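Local coordinates for cell wall surface anchor family protein (PDB 3PF2), which forms the shaft of the group B streptococcal type 1 pilus as its major subunit, seen here as a calcium-binding C-terminal fragment, at residues Glu48-Phe53 with Gln88-Ile93; Trp31-Thr36 with Ile134-Thr139; Pro7-Asp12 with Phe154-Asp159; Asn115-Asp120 with Pro173-Glu178. All coordinates share one frame; numbering follows the deposited sequence. Where two conformers were deposited one is given.

Contact 1: residues Glu48-Phe53 with Gln88-Ile93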
# COMPACT_ATOMS: atom_id res chain seq x y z
N GLU A 48 21.36 7.78 -9.28
CA GLU A 48 20.54 8.32 -8.20
C GLU A 48 19.08 8.05 -8.48
O GLU A 48 18.57 8.36 -9.56
CB GLU A 48 20.75 9.83 -8.09
CG GLU A 48 22.12 10.26 -7.58
CD GLU A 48 22.31 11.77 -7.58
OE1 GLU A 48 21.34 12.49 -7.91
OE2 GLU A 48 23.42 12.24 -7.24
N ILE A 49 18.40 7.48 -7.48
CA ILE A 49 16.99 7.15 -7.60
C ILE A 49 16.16 8.08 -6.74
O ILE A 49 16.48 8.30 -5.58
CB ILE A 49 16.76 5.66 -7.26
CG1 ILE A 49 17.22 4.80 -8.45
CG2 ILE A 49 15.27 5.39 -6.92
CD1 ILE A 49 17.27 3.32 -8.22
N THR A 50 15.11 8.65 -7.31
CA THR A 50 14.20 9.53 -6.57
C THR A 50 12.76 9.01 -6.70
O THR A 50 12.27 8.78 -7.80
CB THR A 50 14.25 10.97 -7.10
OG1 THR A 50 15.60 11.47 -6.97
CG2 THR A 50 13.30 11.87 -6.33
N ASP A 51 12.10 8.84 -5.55
CA ASP A 51 10.73 8.33 -5.51
C ASP A 51 9.89 9.27 -4.66
O ASP A 51 10.07 9.35 -3.43
CB ASP A 51 10.75 6.91 -4.91
CG ASP A 51 9.41 6.20 -5.00
OD1 ASP A 51 8.36 6.87 -4.93
OD2 ASP A 51 9.44 4.96 -5.12
N LYS A 52 8.99 10.01 -5.31
CA LYS A 52 8.07 10.90 -4.62
C LYS A 52 6.82 10.08 -4.28
O LYS A 52 6.04 9.73 -5.17
CB LYS A 52 7.72 12.12 -5.48
CG LYS A 52 6.80 13.12 -4.76
CD LYS A 52 6.62 14.41 -5.54
CE LYS A 52 5.34 15.14 -5.13
NZ LYS A 52 5.16 15.29 -3.66
N PHE A 53 6.66 9.73 -3.01
CA PHE A 53 5.51 8.91 -2.61
C PHE A 53 4.22 9.72 -2.56
O PHE A 53 4.21 10.85 -2.07
CB PHE A 53 5.79 8.18 -1.29
CG PHE A 53 6.76 7.06 -1.44
CD1 PHE A 53 6.35 5.82 -1.93
CD2 PHE A 53 8.12 7.25 -1.13
CE1 PHE A 53 7.27 4.77 -2.09
CE2 PHE A 53 9.03 6.21 -1.28
CZ PHE A 53 8.61 4.97 -1.76
N GLN A 88 8.52 16.95 0.56
CA GLN A 88 7.28 16.49 -0.07
C GLN A 88 7.24 14.97 -0.22
O GLN A 88 6.93 14.46 -1.31
CB GLN A 88 7.05 17.17 -1.43
CG GLN A 88 6.79 18.67 -1.37
CD GLN A 88 8.04 19.47 -1.02
OE1 GLN A 88 9.09 19.32 -1.66
NE2 GLN A 88 7.92 20.32 -0.01
N ASN A 89 7.56 14.25 0.85
CA ASN A 89 7.42 12.79 0.90
C ASN A 89 8.31 12.06 -0.11
O ASN A 89 7.93 11.04 -0.68
CB ASN A 89 5.93 12.39 0.71
CG ASN A 89 5.56 11.14 1.48
OD1 ASN A 89 6.14 10.85 2.52
ND2 ASN A 89 4.56 10.41 0.98
N THR A 90 9.52 12.58 -0.30
CA THR A 90 10.41 12.10 -1.36
C THR A 90 11.60 11.33 -0.82
O THR A 90 12.37 11.85 0.01
CB THR A 90 10.89 13.29 -2.25
OG1 THR A 90 9.76 13.89 -2.89
CG2 THR A 90 11.86 12.83 -3.32
N LEU A 91 11.74 10.10 -1.30
CA LEU A 91 12.90 9.26 -1.04
C LEU A 91 13.96 9.46 -2.13
O LEU A 91 13.65 9.46 -3.33
CB LEU A 91 12.47 7.79 -1.00
CG LEU A 91 13.54 6.69 -0.92
CD1 LEU A 91 14.33 6.78 0.41
CD2 LEU A 91 12.90 5.31 -1.07
N LYS A 92 15.21 9.63 -1.72
CA LYS A 92 16.31 9.63 -2.68
C LYS A 92 17.36 8.64 -2.23
O LYS A 92 17.77 8.65 -1.07
CB LYS A 92 16.92 11.02 -2.79
CG LYS A 92 17.93 11.16 -3.93
CD LYS A 92 18.72 12.45 -3.77
CE LYS A 92 17.91 13.68 -4.11
NZ LYS A 92 18.71 14.90 -3.74
N ILE A 93 17.77 7.75 -3.14
CA ILE A 93 18.82 6.77 -2.88
C ILE A 93 19.97 7.03 -3.84
O ILE A 93 19.82 6.92 -5.06
CB ILE A 93 18.33 5.31 -2.99
CG1 ILE A 93 17.21 5.05 -1.97
CG2 ILE A 93 19.50 4.32 -2.83
CD1 ILE A 93 16.48 3.77 -2.20

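Contact 2: residues Trp31-Thr36 with Ile134-Thr139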
# COMPACT_ATOMS: atom_id res chain seq x y z
N TRP A 31 7.27 -2.09 -1.63
CA TRP A 31 7.41 -1.78 -3.05
C TRP A 31 8.79 -2.30 -3.46
O TRP A 31 9.67 -2.44 -2.61
CB TRP A 31 7.37 -0.27 -3.28
CG TRP A 31 6.11 0.43 -2.86
CD1 TRP A 31 5.92 1.12 -1.70
CD2 TRP A 31 4.89 0.55 -3.61
NE1 TRP A 31 4.65 1.65 -1.67
CE2 TRP A 31 4.00 1.32 -2.83
CE3 TRP A 31 4.47 0.09 -4.88
CZ2 TRP A 31 2.71 1.64 -3.26
CZ3 TRP A 31 3.17 0.41 -5.30
CH2 TRP A 31 2.31 1.19 -4.49
N PHE A 32 8.98 -2.58 -4.75
CA PHE A 32 10.30 -3.00 -5.24
C PHE A 32 10.73 -2.09 -6.38
O PHE A 32 10.10 -2.08 -7.44
CB PHE A 32 10.28 -4.45 -5.71
CG PHE A 32 9.99 -5.42 -4.60
CD1 PHE A 32 11.02 -6.06 -3.93
CD2 PHE A 32 8.68 -5.65 -4.20
CE1 PHE A 32 10.74 -6.95 -2.86
CE2 PHE A 32 8.39 -6.52 -3.14
CZ PHE A 32 9.42 -7.18 -2.48
N LEU A 33 11.77 -1.29 -6.15
CA LEU A 33 12.33 -0.43 -7.20
C LEU A 33 13.36 -1.27 -7.93
O LEU A 33 14.26 -1.84 -7.30
CB LEU A 33 13.00 0.80 -6.59
CG LEU A 33 12.18 1.98 -6.03
CD1 LEU A 33 10.83 1.61 -5.44
CD2 LEU A 33 12.99 2.89 -5.08
N LYS A 34 13.24 -1.35 -9.24
CA LYS A 34 14.03 -2.31 -10.00
C LYS A 34 14.74 -1.61 -11.13
O LYS A 34 14.14 -0.81 -11.82
CB LYS A 34 13.13 -3.40 -10.60
CG LYS A 34 12.25 -4.13 -9.56
CD LYS A 34 10.94 -4.64 -10.21
CE LYS A 34 11.19 -5.74 -11.27
NZ LYS A 34 9.92 -6.22 -11.90
N SER A 35 16.02 -1.94 -11.35
CA SER A 35 16.75 -1.41 -12.50
C SER A 35 17.64 -2.48 -13.08
O SER A 35 18.24 -3.25 -12.34
CB SER A 35 17.65 -0.25 -12.07
OG SER A 35 18.32 0.30 -13.21
N THR A 36 17.75 -2.52 -14.39
CA THR A 36 18.83 -3.28 -15.00
C THR A 36 20.17 -2.59 -14.71
O THR A 36 20.22 -1.38 -14.45
CB THR A 36 18.65 -3.48 -16.53
OG1 THR A 36 18.67 -2.20 -17.18
CG2 THR A 36 17.33 -4.16 -16.83
N ILE A 134 15.55 -2.89 -5.02
CA ILE A 134 15.46 -2.05 -3.83
C ILE A 134 14.08 -2.20 -3.19
O ILE A 134 13.10 -1.62 -3.67
CB ILE A 134 15.70 -0.54 -4.14
CG1 ILE A 134 17.01 -0.33 -4.91
CG2 ILE A 134 15.65 0.30 -2.84
CD1 ILE A 134 17.22 1.10 -5.34
N PRO A 135 13.99 -2.98 -2.10
CA PRO A 135 12.72 -3.08 -1.39
C PRO A 135 12.48 -1.87 -0.50
O PRO A 135 13.39 -1.45 0.23
CB PRO A 135 12.87 -4.36 -0.54
CG PRO A 135 14.30 -4.76 -0.62
CD PRO A 135 15.07 -3.73 -1.43
N VAL A 136 11.29 -1.28 -0.59
CA VAL A 136 10.92 -0.12 0.21
C VAL A 136 9.65 -0.43 1.00
O VAL A 136 8.58 -0.64 0.42
CB VAL A 136 10.74 1.16 -0.65
CG1 VAL A 136 10.36 2.35 0.23
CG2 VAL A 136 12.04 1.45 -1.41
N ALA A 137 9.78 -0.46 2.32
CA ALA A 137 8.63 -0.70 3.19
C ALA A 137 7.74 0.54 3.29
O ALA A 137 8.23 1.67 3.39
CB ALA A 137 9.10 -1.15 4.56
N SER A 138 6.43 0.31 3.26
CA SER A 138 5.44 1.36 3.07
C SER A 138 4.12 0.92 3.71
O SER A 138 3.91 -0.26 3.91
CB SER A 138 5.24 1.55 1.55
OG SER A 138 4.38 2.64 1.26
N THR A 139 3.27 1.89 4.04
CA THR A 139 1.88 1.60 4.42
C THR A 139 0.96 2.52 3.63
O THR A 139 1.39 3.55 3.13
CB THR A 139 1.60 1.83 5.93
OG1 THR A 139 1.85 3.20 6.26
CG2 THR A 139 2.47 0.93 6.80

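Contact 3: residues Pro7-Asp12 with Phe154-Asp159. With CA (calcium ion), chain B; CA (calcium ion), chain C.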
# COMPACT_ATOMS: atom_id res chain seq x y z
N PRO A 7 20.33 1.78 -18.25
CA PRO A 7 19.32 1.18 -17.35
C PRO A 7 17.85 1.26 -17.80
O PRO A 7 17.38 2.31 -18.24
CB PRO A 7 19.49 1.96 -16.04
CG PRO A 7 20.90 2.48 -16.09
CD PRO A 7 21.14 2.80 -17.54
N LYS A 8 17.16 0.13 -17.71
CA LYS A 8 15.70 0.08 -17.83
C LYS A 8 15.20 -0.07 -16.41
O LYS A 8 15.83 -0.74 -15.59
CB LYS A 8 15.28 -1.14 -18.65
CG LYS A 8 15.44 -0.99 -20.15
CD LYS A 8 16.89 -1.17 -20.56
CE LYS A 8 17.07 -0.97 -22.03
NZ LYS A 8 18.51 -0.70 -22.28
N THR A 9 14.06 0.54 -16.11
CA THR A 9 13.54 0.55 -14.75
C THR A 9 12.11 0.04 -14.70
O THR A 9 11.38 0.11 -15.67
CB THR A 9 13.62 1.96 -14.11
OG1 THR A 9 13.12 2.94 -15.04
CG2 THR A 9 15.07 2.30 -13.76
N ASP A 10 11.72 -0.49 -13.54
CA ASP A 10 10.35 -0.92 -13.31
C ASP A 10 10.10 -0.86 -11.82
O ASP A 10 11.05 -0.84 -11.03
CB ASP A 10 10.14 -2.36 -13.80
CG ASP A 10 8.74 -2.90 -13.50
OD1 ASP A 10 7.77 -2.15 -13.64
OD2 ASP A 10 8.61 -4.07 -13.14
N LYS A 11 8.83 -0.85 -11.42
CA LYS A 11 8.50 -0.93 -10.00
C LYS A 11 7.41 -2.00 -9.84
O LYS A 11 6.52 -2.11 -10.68
CB LYS A 11 8.01 0.44 -9.49
CG LYS A 11 7.91 0.58 -7.96
CD LYS A 11 7.38 1.96 -7.57
CE LYS A 11 7.27 2.13 -6.05
NZ LYS A 11 6.98 3.54 -5.65
N ASP A 12 7.52 -2.78 -8.77
CA ASP A 12 6.51 -3.78 -8.40
C ASP A 12 6.02 -3.49 -6.98
O ASP A 12 6.55 -2.62 -6.29
CB ASP A 12 7.12 -5.19 -8.40
CG ASP A 12 7.53 -5.67 -9.78
OD1 ASP A 12 7.15 -5.02 -10.80
OD2 ASP A 12 8.25 -6.68 -9.84
N PHE A 154 9.27 5.77 -9.76
CA PHE A 154 10.47 6.49 -9.36
C PHE A 154 11.21 6.89 -10.61
O PHE A 154 10.88 6.42 -11.71
CB PHE A 154 11.37 5.61 -8.48
CG PHE A 154 11.93 4.41 -9.18
CD1 PHE A 154 13.22 4.44 -9.72
CD2 PHE A 154 11.19 3.24 -9.29
CE1 PHE A 154 13.76 3.31 -10.37
CE2 PHE A 154 11.71 2.11 -9.92
CZ PHE A 154 13.01 2.14 -10.47
N GLU A 155 12.23 7.73 -10.45
CA GLU A 155 13.07 8.09 -11.59
C GLU A 155 14.51 7.81 -11.24
O GLU A 155 14.96 8.13 -10.15
CB GLU A 155 12.93 9.56 -11.94
CG GLU A 155 13.83 9.94 -13.12
CD GLU A 155 13.51 11.30 -13.67
OE1 GLU A 155 12.60 11.36 -14.54
OE2 GLU A 155 14.16 12.29 -13.26
N LEU A 156 15.22 7.18 -12.17
CA LEU A 156 16.66 7.02 -12.05
C LEU A 156 17.32 8.10 -12.91
O LEU A 156 16.94 8.29 -14.06
CB LEU A 156 17.08 5.63 -12.53
CG LEU A 156 18.58 5.39 -12.78
CD1 LEU A 156 19.37 5.48 -11.48
CD2 LEU A 156 18.81 4.04 -13.44
N GLN A 157 18.28 8.82 -12.33
CA GLN A 157 19.15 9.72 -13.10
C GLN A 157 20.49 9.03 -13.12
O GLN A 157 21.09 8.80 -12.07
CB GLN A 157 19.26 11.09 -12.44
CG GLN A 157 18.04 12.01 -12.62
CD GLN A 157 17.93 12.59 -14.04
OE1 GLN A 157 18.94 12.89 -14.68
NE2 GLN A 157 16.70 12.76 -14.52
N TYR A 158 20.94 8.65 -14.31
CA TYR A 158 22.22 7.93 -14.42
C TYR A 158 23.16 8.67 -15.37
O TYR A 158 22.70 9.29 -16.35
CB TYR A 158 21.98 6.50 -14.91
CG TYR A 158 21.46 6.40 -16.33
CD1 TYR A 158 22.35 6.33 -17.42
CD2 TYR A 158 20.08 6.39 -16.59
CE1 TYR A 158 21.88 6.24 -18.73
CE2 TYR A 158 19.61 6.30 -17.91
CZ TYR A 158 20.51 6.22 -18.95
OH TYR A 158 20.06 6.13 -20.23
N ASP A 159 24.45 8.63 -15.07
CA ASP A 159 25.47 9.21 -15.93
C ASP A 159 26.41 8.08 -16.33
O ASP A 159 27.26 7.65 -15.52
CB ASP A 159 26.21 10.36 -15.22
CG ASP A 159 27.22 11.08 -16.13
OD1 ASP A 159 27.69 10.47 -17.09
OD2 ASP A 159 27.54 12.25 -15.84
CA CA B . 6.24 -3.72 -12.39
CA CA C . 29.38 12.03 -17.62
O HOH W 1 18.05 4.08 -20.06
O HOH W 2 4.74 -2.21 -13.41
O HOH W 3 5.77 -5.44 -13.99

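Contact 4: residues Asn115-Asp120 with Pro173-Glu178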
# COMPACT_ATOMS: atom_id res chain seq x y z
N ASN A 115 16.58 -6.58 -20.81
CA ASN A 115 15.39 -6.19 -21.56
C ASN A 115 14.30 -5.64 -20.60
O ASN A 115 14.12 -6.17 -19.50
CB ASN A 115 14.93 -7.43 -22.35
CG ASN A 115 13.66 -7.22 -23.11
OD1 ASN A 115 12.57 -7.25 -22.54
ND2 ASN A 115 13.78 -7.04 -24.44
N GLN A 116 13.60 -4.58 -21.01
CA GLN A 116 12.52 -4.00 -20.20
C GLN A 116 11.46 -5.05 -19.84
O GLN A 116 11.02 -5.09 -18.70
CB GLN A 116 11.84 -2.84 -20.95
CG GLN A 116 10.63 -2.25 -20.23
CD GLN A 116 11.02 -1.32 -19.10
OE1 GLN A 116 11.68 -0.30 -19.33
NE2 GLN A 116 10.63 -1.67 -17.88
N ASP A 117 11.03 -5.86 -20.82
CA ASP A 117 9.97 -6.85 -20.55
C ASP A 117 10.45 -7.93 -19.58
O ASP A 117 9.69 -8.36 -18.71
CB ASP A 117 9.45 -7.51 -21.83
CG ASP A 117 8.84 -6.54 -22.81
OD1 ASP A 117 8.15 -5.59 -22.39
OD2 ASP A 117 9.05 -6.75 -24.03
N ALA A 118 11.69 -8.38 -19.75
CA ALA A 118 12.28 -9.36 -18.82
C ALA A 118 12.32 -8.78 -17.41
O ALA A 118 12.02 -9.48 -16.43
CB ALA A 118 13.70 -9.79 -19.27
N LEU A 119 12.66 -7.50 -17.32
CA LEU A 119 12.70 -6.83 -16.01
C LEU A 119 11.30 -6.81 -15.40
O LEU A 119 11.13 -7.20 -14.23
CB LEU A 119 13.30 -5.42 -16.12
CG LEU A 119 13.44 -4.73 -14.76
CD1 LEU A 119 14.48 -5.42 -13.85
CD2 LEU A 119 13.73 -3.23 -14.92
N ASP A 120 10.31 -6.42 -16.21
CA ASP A 120 8.92 -6.30 -15.77
C ASP A 120 8.39 -7.64 -15.27
O ASP A 120 7.54 -7.68 -14.36
CB ASP A 120 8.01 -5.86 -16.93
CG ASP A 120 8.25 -4.43 -17.38
OD1 ASP A 120 8.97 -3.68 -16.71
OD2 ASP A 120 7.67 -4.05 -18.41
N PRO A 173 10.05 3.79 -15.08
CA PRO A 173 9.17 2.65 -15.39
C PRO A 173 8.06 3.02 -16.40
O PRO A 173 7.41 4.05 -16.25
CB PRO A 173 8.56 2.30 -14.03
CG PRO A 173 9.59 2.76 -13.02
CD PRO A 173 10.10 4.06 -13.62
N PRO A 174 7.88 2.20 -17.44
CA PRO A 174 6.79 2.46 -18.40
C PRO A 174 5.41 2.29 -17.76
O PRO A 174 4.47 3.02 -18.13
CB PRO A 174 6.98 1.39 -19.47
CG PRO A 174 8.40 0.98 -19.38
CD PRO A 174 8.86 1.23 -17.97
N ARG A 175 5.30 1.35 -16.83
CA ARG A 175 4.01 1.00 -16.21
C ARG A 175 4.19 1.02 -14.70
O ARG A 175 5.23 0.54 -14.20
CB ARG A 175 3.56 -0.39 -16.67
CG ARG A 175 3.20 -0.45 -18.17
CD ARG A 175 3.33 -1.86 -18.73
NE ARG A 175 4.73 -2.25 -18.98
CZ ARG A 175 5.42 -1.94 -20.08
NH1 ARG A 175 4.86 -1.23 -21.06
NH2 ARG A 175 6.68 -2.35 -20.20
N LYS A 176 3.19 1.57 -14.02
CA LYS A 176 3.23 1.82 -12.56
C LYS A 176 2.42 0.76 -11.81
O LYS A 176 1.30 0.43 -12.21
CB LYS A 176 2.63 3.19 -12.23
CG LYS A 176 3.34 4.40 -12.88
CD LYS A 176 2.81 5.70 -12.27
CE LYS A 176 3.25 6.94 -13.06
NZ LYS A 176 2.91 8.19 -12.29
N PRO A 177 3.00 0.21 -10.72
CA PRO A 177 2.19 -0.64 -9.82
C PRO A 177 1.28 0.21 -8.94
O PRO A 177 1.47 1.42 -8.84
CB PRO A 177 3.25 -1.36 -8.98
CG PRO A 177 4.40 -0.37 -8.92
CD PRO A 177 4.40 0.34 -10.27
N GLU A 178 0.30 -0.42 -8.28
CA GLU A 178 -0.62 0.33 -7.42
C GLU A 178 -1.13 -0.51 -6.27
O GLU A 178 -1.17 -1.76 -6.36
CB GLU A 178 -1.82 0.89 -8.21
CG GLU A 178 -2.71 -0.18 -8.89
CD GLU A 178 -3.71 -0.86 -7.96
OE1 GLU A 178 -4.19 -0.22 -6.99
OE2 GLU A 178 -4.05 -2.05 -8.20
O HOH W 4 8.06 -2.93 -22.94
O HOH W 5 7.14 -1.08 -16.28

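Contact 1: residues Glu48-Phe53 with Gln88-Ile93
Lys52 starts with CG anti to the backbone N (chi1 -177°) and bends at its last torsion (chi4 49°), which turns NZ onto Gln88 O for a 3.1 Å hydrogen bond. On the way its CG passes Thr90 OG1 at 3.6 Å. Thr50 and Thr90 share this face of the sheet, and each holds CG2 anti to its own backbone N; the two CG2 atoms meet at 3.5 Å, a close methyl-methyl contact. Asp51 with Leu91 and Ile49 with Ile93 are antiparallel hydrogen-bonded pairs, alternating with the non-hydrogen-bonded pairs Thr50-Lys92 and Lys52-Thr90. Beyond the last pair, Phe53 N donates to Asn89 O at 3.0 Å, and Asn89 ND2 returns a 3.1 Å bond to Phe53 O, reached from above the carbonyl plane. The same amide nitrogen also bonds Leu57 O. The Phe53 ring turns its edge to Asn89 O and Leu91, CE2 lying 3.8 Å from Leu91 CB, while Asp51 OD1 sits 3.5 Å above the plane over the Phe53 ring centre. Asp51 OD2 accepts a hydrogen bond from Lys11 NZ, which is itself joined covalently to Asn152. Strand 46-52 is central in an antiparallel sheet of the Ig-like sandwich, flanked by 90-95 and 155-159; Ile49, Phe53, Leu91 and Ile93 pack onto strand 132-140 of the facing sheet.

Contact 2: residues Trp31-Thr36 with Ile134-Thr139
Trp31 and Val136 exchange backbone hydrogen bonds, N of each to O of the other, both 2.8 Å; Leu33 and Ile134 form a second such antiparallel pair. Between them Phe32 faces Pro135 in a non-hydrogen-bonded pair, where Phe32 CE1 touches Pro135 CB at 4.1 Å. On the other face of the sheet, Leu33 CB rests 3.9 Å from Ile134 CB, and Leu33 CD2 reaches diagonally to Val136 CG2. Trp31 extends the contact along the strand: its CG stands beside the backbone N (chi1 -61°), and the indole edge carries NE1 to Ser138 OG, a weak bond of 3.1 Å lying in the ring plane. Further out, Phe29 meets the Trp31 indole edge-to-face and Leu57 packs against it. Phe154, Ile49 and Asp51 cover Leu33, while Ile49 also touches Ile134. Strand 9-13 bonds the far edge of 29-35 through Phe32 and Lys34, and Pro135, through its carbonyl, is hydrogen-bonded to Gly63 on strand 57-67. Pro135 has no N-H to give, but at a non-hydrogen-bonded position this ladder needs none. The chemistry is that of a buried Ig-like core: peptide groups paired within this ladder or with flanking strands, Leu33, Ile134 and Val136 turned to the opposing sheet, and one indole N-H met weakly by Ser138.

Contact 3: residues Pro7-Asp12 with Phe154-Asp159
A water between Pro7 and Tyr158 donates to both, at 2.6 Å to Pro7 O and 2.9 Å to Tyr158 OH; the phenol oxygen is also bonded to Glu6. Beside this bridge Pro7 CD lies 3.5 Å from the centroid of the Tyr158 ring, only 3° off its normal, a CH-pi contact over the face. Tyr158 CG, set between the backbone N and the carbonyl carbon (chi1 67°), lies 4.0 Å from Pro7 CG. Pro7 CB presses on Leu156 CD2 at 3.4 Å, a tight carbon pair whose side chains cross at about a right angle. Next along, Thr9 CG2 touches Leu156 CB, and Thr9 CB comes 3.7 Å from Phe154 CZ. The Phe154 ring turns its edge to Asp10 O, 3.2 Å from CE2.

A calcium ion takes both carboxylate oxygens of Asp10, Lys11 O, Asp12 OD1 and two waters, with Asp19 completing the site. Asp159 grips a second calcium ion through both its carboxylate oxygens, together with Glu45, Thr161, Asp163, Ala165 and Asn167. Lys11 NZ is joined to Asn152 CG, an isopeptide bond of the kind known in Gram-positive pilins. The contact spans the two sheets of an Ig-like sandwich: strand 9-13 is outermost in one, beside 29-35, and strand 155-159 lies in the other between 46-52 and 169-171.

Contact 4: residues Asn115-Asp120 with Pro173-Glu178
Gln116 points its CB toward Pro174 and Arg175 from the first turn of helix 116-121. Its CG, anti to the backbone N (chi1 175°), comes 4.0 Å from Arg175 NH2 and equally near Pro174 CG. A bend at chi2 (78°) turns CD to within 3.5 Å of Pro174 CG, so amide and proline ring meet tip to tip. OE1 touches the same ring, and NE2 lies 3.4 Å from Pro174 CD. NE2 also donates to Asp120 OD1 at 2.9 Å, one helical turn on, meeting it on the syn side but tilted out of the carboxylate plane, and to Thr9 O of strand 9-13. This leaves OD2 of Asp120 for Arg175: NH2 makes a 2.7 Å salt bridge to it, nearly straight and close to the guanidinium plane. The two flat groups stand 76° apart, and the bond runs almost in line with CG-OD2. Pro174 CB lies over one guanidinium face, toward its rim. Asp117 OD1, 4.2 Å from Arg175 NH2, adds opposite charge; a water donating to this oxygen accepts from the same NH2. At the helix start, Asn115 is the N-cap, its OD1 accepting from Ala118 N at 3.1 Å and more weakly from Asp117 N. Chemically, this is a surface contact in which both oxygens of Asp120 are held, by a neutral amide and by a cation. The Asp120 side chain lies about 5 Å from the calcium ion bound by Asp10; ion and Arg175 would probably favour a negative charge there, though nearby Asp10 works the other way.

Overall arrangement
Contacts 2 and 3 are wholly buried, contact 1 is partly buried, and contact 4 lies at the surface. Contacts 1 and 2 are strand pairs within the two opposing sheets, and their apolar faces pack against each other. Contact 3 has one segment in each of those sheets, so strand 155-159 borders contact 1 and strand 9-13 borders contact 2. Backbone ladders dominate the first two; contact 3 relies on carbon contacts flanked by calcium sites, and contact 4 on a salt bridge and side-chain amide hydrogen bonds. Lys34 of contact 2 joins Asp10 and Asp12 of contact 3 to Leu119 O of contact 4.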